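Local structure of putative ring-cleaving dioxygenase mhqO (Bacillus subtilis subsp. subtilis, 3OAJ) at residues T83-P88 with A150-G156; G90-W95 with E128-R132. The protein probably acts as an iron-dependent extradiol ring-cleavage dioxygenase that may contribute to the degradation of aromatic compounds. All blocks are in the same frame, centred on the assembly; numbering follows the deposited sequence. Where two conformers were deposited one is given.

In the fold
Following the chain from its N terminus, strand 79-87 brings in residues 83-88 for interaction 1 and leads almost directly into helix 92-101, whose first turn lies in interaction 2. The chain then returns through strand 126-131, where residues 128-132 meet 90-95 and close the inner loop. Strand 153-160 comes next, and its approach and first residues, 150-156, pair with 83-88 to close the outer loop; interaction 2 is therefore nested inside interaction 1. Strand 79-87 lies between strands 126-131 and 153-160 in one mixed sheet. Interaction 1 joins strands within that sheet across the two VOC sequence ranges, while interaction 2 fastens helix 92-101 onto it.

Interaction 1: T83-P88 with A150-G156; sequences TSYVVP and AIKGFGG
Tyr85 and Phe154 each hold CG anti to their own carbonyl carbon (chi1 -69° and -60°), and these torsions bring the two rings alongside each other, pointing the same way. The two residues form an antiparallel non-hydrogen-bonded pair, next to a classic beta bulge in which Gly155 and Gly156 together face Ser84. Ser84 N donates to Gly156 O at 3.1 Å; Gly155 N, standing well above the Ser84 carbonyl plane, donates to Ser84 O at 2.7 Å. On the other side of the Tyr85-Phe154 pair, Val86 N donates to Gly153 O at 3.0 Å, and in the approach to strand 153-160 Lys152 N donates to Val86 O at 2.8 Å, nearly along the C=O axis. Gly153 and Gly156 lie in a backbone region scarcely accessible to residues with a side chain.

Tyr85 CE1 and Phe154 CE1 come within 3.5 Å, with the ring planes inclined at 38°. Thr83 CG2 adds a methyl contact to Phe154, and Ser84 O lies at the edge of the Phe154 ring, in its plane. Further along, Ile151 sends its branches to different partners: CG2 reaches Tyr85 CD1, whereas CG1 meets Val87 CG1 at 3.7 Å. Ile62 touches both aromatic side chains and Ile9 and Ile12 touch Phe154, so this joint between the two VOC sequence ranges packs against the sheet that carries the metal site. The zinc ion, bound by His11, His218 and Glu266, lies about 10 Å from the Phe154 side chain. At the other end of the contact, Lys152 CE passes beside Pro88 N while its NZ hydrogen-bonds to the backbone carbonyls of Arg132, Glu134 and Gly135.

Interaction 2: G90-W95 with E128-R132; sequences GAMAFW and EIVER
Glu131 reaches from the end of strand 126-131 to the start of helix 92-101 and spreads its carboxylate over two backbone N-H groups. OE1 accepts from Gly90 N at 2.8 Å in an almost straight bond (174° at the hydrogen), although the donor stands well above the carboxylate plane. OE2 takes Met92 N at 2.7 Å on its anti side, with the donor 16° out of that plane. The side chain is extended beyond CG, which gives it the length to span the gap. Lys89 adds a salt bridge to OE1, so that oxygen has partners from two consecutive residues.

Next to the carboxylate, toward Ile129, the contact becomes apolar. The Met92 and Ile129 side chains run alongside each other in opposing senses: with CG anti to the backbone N (chi1 -167°) and bends further along the chain, the methionine brings SD to 4.1 Å from Ile129 CG2 and sets CE 3.3 Å from Ile129 O. Met92 and Glu131 each have two modelled conformers; the geometry given is that of one conformer of each. The Trp95 side chain lies roughly perpendicular to that of Ile129, and its CG is 3.9 Å from Ile129 CD1. Trp95 NE1 hydrogen-bonds to Val149 O, and Val87 of the neighbouring strand touches both Trp95 and Ile129.

This is the beta-alpha-beta-beta-beta module of the VOC superfamily: helix 92-101 follows strand 79-87 and packs on the sheet that includes strand 126-131, away from the metal site. Gly90 N belongs to the turn leading in, but Met92 opens the helix, where its N-H lacks a carbonyl from a preceding turn and Glu131 supplies the acceptor; the negative charge probably interacts favourably with the helix dipole as well as with Lys89.

Interaction 1: T83-P88 with A150-G156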
loop_
_atom_site.group_PDB
_atom_site.type_symbol
_atom_site.label_atom_id
_atom_site.label_comp_id
_atom_site.label_asym_id
_atom_site.label_seq_id
_atom_site.Cartn_x
_atom_site.Cartn_y
_atom_site.Cartn_z
ATOM N N THR A 83 2.093 3.593 6.950
ATOM C CA THR A 83 1.686 2.318 6.401
ATOM C C THR A 83 2.143 1.246 7.383
ATOM O O THR A 83 3.308 1.232 7.804
ATOM C CB THR A 83 2.333 2.111 5.010
ATOM O OG1 THR A 83 1.885 3.163 4.140
ATOM C CG2 THR A 83 1.970 0.751 4.427
ATOM N N SER A 84 1.224 0.360 7.758
ATOM C CA SER A 84 1.441 -0.625 8.827
ATOM C C SER A 84 1.617 -2.003 8.208
ATOM O O SER A 84 0.796 -2.403 7.378
ATOM C CB SER A 84 0.232 -0.598 9.780
ATOM O OG SER A 84 0.525 -1.164 11.042
ATOM N N TYR A 85 2.698 -2.704 8.585
ATOM C CA TYR A 85 2.986 -4.061 8.129
ATOM C C TYR A 85 2.881 -5.034 9.295
ATOM O O TYR A 85 3.429 -4.785 10.373
ATOM C CB TYR A 85 4.393 -4.129 7.515
ATOM C CG TYR A 85 4.491 -3.383 6.212
ATOM C CD1 TYR A 85 3.958 -3.921 5.036
ATOM C CD2 TYR A 85 5.056 -2.107 6.154
ATOM C CE1 TYR A 85 4.026 -3.216 3.828
ATOM C CE2 TYR A 85 5.134 -1.405 4.954
ATOM C CZ TYR A 85 4.615 -1.976 3.791
ATOM O OH TYR A 85 4.661 -1.266 2.619
ATOM N N VAL A 86 2.158 -6.128 9.088
ATOM C CA VAL A 86 1.952 -7.129 10.130
ATOM C C VAL A 86 2.896 -8.317 9.965
ATOM O O VAL A 86 3.129 -8.809 8.850
ATOM C CB VAL A 86 0.446 -7.515 10.230
ATOM C CG1 VAL A 86 -0.023 -8.237 8.974
ATOM C CG2 VAL A 86 0.150 -8.349 11.488
ATOM N N VAL A 87 3.458 -8.738 11.097
ATOM C CA VAL A 87 4.354 -9.889 11.149
ATOM C C VAL A 87 3.827 -10.919 12.162
ATOM O O VAL A 87 2.951 -10.586 12.974
ATOM C CB VAL A 87 5.825 -9.469 11.493
ATOM C CG1 VAL A 87 6.382 -8.498 10.430
ATOM C CG2 VAL A 87 5.897 -8.846 12.898
ATOM N N PRO A 88 4.337 -12.160 12.110
ATOM C CA PRO A 88 3.866 -13.154 13.075
ATOM C C PRO A 88 4.149 -12.808 14.541
ATOM O O PRO A 88 5.083 -12.060 14.841
ATOM C CB PRO A 88 4.644 -14.404 12.683
ATOM C CG PRO A 88 4.932 -14.220 11.222
ATOM C CD PRO A 88 5.266 -12.759 11.132
ATOM N N ALA A 150 8.264 -13.481 8.267
ATOM C CA ALA A 150 8.010 -12.622 7.103
ATOM C C ALA A 150 6.787 -11.743 7.294
ATOM O O ALA A 150 5.813 -12.129 7.967
ATOM C CB ALA A 150 7.857 -13.468 5.859
ATOM N N ILE A 151 6.845 -10.550 6.701
ATOM C CA ILE A 151 5.700 -9.644 6.661
ATOM C C ILE A 151 4.549 -10.314 5.920
ATOM O O ILE A 151 4.682 -10.717 4.763
ATOM C CB ILE A 151 6.095 -8.294 6.012
ATOM C CG1 ILE A 151 7.085 -7.576 6.935
ATOM C CG2 ILE A 151 4.861 -7.444 5.705
ATOM C CD1 ILE A 151 7.811 -6.421 6.270
ATOM N N LYS A 152 3.416 -10.435 6.606
ATOM C CA LYS A 152 2.240 -11.129 6.066
ATOM C C LYS A 152 1.368 -10.249 5.161
ATOM O O LYS A 152 0.523 -10.736 4.415
ATOM C CB LYS A 152 1.410 -11.691 7.217
ATOM C CG LYS A 152 2.238 -12.619 8.108
ATOM C CD LYS A 152 1.390 -13.476 9.037
ATOM C CE LYS A 152 0.813 -12.658 10.185
ATOM N NZ LYS A 152 -0.059 -13.501 11.057
ATOM N N GLY A 153 1.578 -8.947 5.228
ATOM C CA GLY A 153 0.800 -7.988 4.435
ATOM C C GLY A 153 0.702 -6.712 5.244
ATOM O O GLY A 153 1.467 -6.520 6.193
ATOM N N PHE A 154 -0.226 -5.824 4.878
ATOM C CA PHE A 154 -0.490 -4.656 5.709
ATOM C C PHE A 154 -1.222 -5.071 6.963
ATOM O O PHE A 154 -2.119 -5.904 6.907
ATOM C CB PHE A 154 -1.369 -3.628 4.988
ATOM C CG PHE A 154 -0.770 -3.093 3.728
ATOM C CD1 PHE A 154 0.487 -2.500 3.742
ATOM C CD2 PHE A 154 -1.453 -3.211 2.521
ATOM C CE1 PHE A 154 1.039 -2.008 2.570
ATOM C CE2 PHE A 154 -0.906 -2.732 1.343
ATOM C CZ PHE A 154 0.340 -2.120 1.366
ATOM N N GLY A 155 -0.837 -4.484 8.086
ATOM C CA GLY A 155 -1.681 -4.502 9.269
ATOM C C GLY A 155 -2.816 -3.502 9.140
ATOM O O GLY A 155 -3.848 -3.624 9.808
ATOM N N GLY A 156 -2.618 -2.504 8.280
ATOM C CA GLY A 156 -3.558 -1.402 8.114
ATOM C C GLY A 156 -2.782 -0.148 7.773
ATOM O O GLY A 156 -1.721 -0.231 7.149
#

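Interaction 2: G90-W95 with E128-R132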
loop_
_atom_site.group_PDB
_atom_site.type_symbol
_atom_site.label_atom_id
_atom_site.label_comp_id
_atom_site.label_asym_id
_atom_site.label_seq_id
_atom_site.Cartn_x
_atom_site.Cartn_y
_atom_site.Cartn_z
ATOM N N GLY A 90 5.756 -12.869 17.936
ATOM C CA GLY A 90 7.123 -13.179 18.327
ATOM C C GLY A 90 8.205 -12.717 17.380
ATOM O O GLY A 90 9.380 -12.847 17.689
ATOM N N ALA A 91 7.828 -12.154 16.235
ATOM C CA ALA A 91 8.831 -11.786 15.233
ATOM C C ALA A 91 9.416 -10.374 15.395
ATOM O O ALA A 91 10.326 -10.006 14.656
ATOM C CB ALA A 91 8.258 -11.957 13.831
ATOM N N MET A 92 8.930 -9.589 16.359
ATOM C CA MET A 92 9.393 -8.210 16.506
ATOM C C MET A 92 10.919 -8.099 16.586
ATOM O O MET A 92 11.509 -7.253 15.906
ATOM C CB MET A 92 8.725 -7.527 17.703
ATOM C CG MET A 92 8.907 -6.024 17.724
ATOM S SD MET A 92 8.287 -5.277 16.207
ATOM C CE MET A 92 6.551 -5.073 16.618
ATOM N N ALA A 93 11.550 -8.955 17.404
ATOM C CA ALA A 93 13.008 -8.929 17.577
ATOM C C ALA A 93 13.772 -9.249 16.307
ATOM O O ALA A 93 14.894 -8.766 16.129
ATOM C CB ALA A 93 13.452 -9.857 18.710
ATOM N N PHE A 94 13.198 -10.083 15.449
ATOM C CA PHE A 94 13.847 -10.370 14.178
ATOM C C PHE A 94 13.982 -9.055 13.416
ATOM O O PHE A 94 15.055 -8.744 12.906
ATOM C CB PHE A 94 13.058 -11.385 13.349
ATOM C CG PHE A 94 13.582 -11.533 11.948
ATOM C CD1 PHE A 94 14.638 -12.398 11.681
ATOM C CD2 PHE A 94 13.055 -10.782 10.893
ATOM C CE1 PHE A 94 15.142 -12.542 10.399
ATOM C CE2 PHE A 94 13.575 -10.921 9.597
ATOM C CZ PHE A 94 14.620 -11.795 9.349
ATOM N N TRP A 95 12.887 -8.297 13.359
ATOM C CA TRP A 95 12.849 -7.051 12.604
ATOM C C TRP A 95 13.679 -5.947 13.216
ATOM O O TRP A 95 14.359 -5.210 12.488
ATOM C CB TRP A 95 11.392 -6.643 12.378
ATOM C CG TRP A 95 10.795 -7.599 11.413
ATOM C CD1 TRP A 95 9.953 -8.656 11.689
ATOM C CD2 TRP A 95 11.074 -7.670 10.010
ATOM N NE1 TRP A 95 9.683 -9.352 10.540
ATOM C CE2 TRP A 95 10.367 -8.784 9.497
ATOM C CE3 TRP A 95 11.879 -6.912 9.135
ATOM C CZ2 TRP A 95 10.410 -9.142 8.137
ATOM C CZ3 TRP A 95 11.928 -7.272 7.795
ATOM C CH2 TRP A 95 11.187 -8.366 7.306
ATOM N N GLU A 128 5.539 1.098 9.811
ATOM C CA GLU A 128 5.583 0.493 11.132
ATOM C C GLU A 128 5.358 -0.996 11.000
ATOM O O GLU A 128 4.748 -1.450 10.021
ATOM C CB GLU A 128 4.573 1.132 12.104
ATOM C CG GLU A 128 3.134 0.942 11.689
ATOM C CD GLU A 128 2.101 1.635 12.560
ATOM O OE1 GLU A 128 2.429 2.513 13.407
ATOM O OE2 GLU A 128 0.914 1.300 12.349
ATOM N N ILE A 129 5.859 -1.739 11.980
ATOM C CA ILE A 129 5.643 -3.182 12.069
ATOM C C ILE A 129 4.959 -3.513 13.386
ATOM O O ILE A 129 5.328 -2.965 14.425
ATOM C CB ILE A 129 6.995 -3.962 11.895
ATOM C CG1 ILE A 129 7.398 -3.977 10.425
ATOM C CG2 ILE A 129 6.899 -5.396 12.403
ATOM C CD1 ILE A 129 8.851 -4.407 10.187
ATOM N N VAL A 130 3.955 -4.386 13.319
ATOM C CA VAL A 130 3.208 -4.863 14.477
ATOM C C VAL A 130 3.039 -6.367 14.355
ATOM O O VAL A 130 2.968 -6.875 13.240
ATOM C CB VAL A 130 1.827 -4.158 14.577
ATOM C CG1 VAL A 130 0.927 -4.451 13.355
ATOM C CG2 VAL A 130 1.129 -4.479 15.892
ATOM N N GLU A 131 2.983 -7.052 15.498
ATOM C CA GLU A 131 2.814 -8.507 15.543
ATOM C C GLU A 131 1.350 -8.853 15.709
ATOM O O GLU A 131 0.710 -8.343 16.627
ATOM C CB GLU A 131 3.527 -9.099 16.757
ATOM C CG GLU A 131 5.025 -9.039 16.755
ATOM C CD GLU A 131 5.589 -9.805 17.928
ATOM O OE1 GLU A 131 4.784 -10.355 18.708
ATOM O OE2 GLU A 131 6.825 -9.882 18.054
ATOM N N ARG A 132 0.828 -9.743 14.857
ATOM C CA ARG A 132 -0.543 -10.264 15.045
ATOM C C ARG A 132 -0.648 -11.675 14.491
ATOM O O ARG A 132 -0.059 -11.982 13.453
ATOM C CB ARG A 132 -1.617 -9.388 14.380
ATOM C CG ARG A 132 -1.658 -7.927 14.819
ATOM C CD ARG A 132 -2.815 -7.191 14.177
ATOM N NE ARG A 132 -2.795 -5.801 14.602
ATOM C CZ ARG A 132 -2.787 -4.745 13.786
ATOM N NH1 ARG A 132 -2.856 -4.928 12.472
ATOM N NH2 ARG A 132 -2.744 -3.513 14.291
#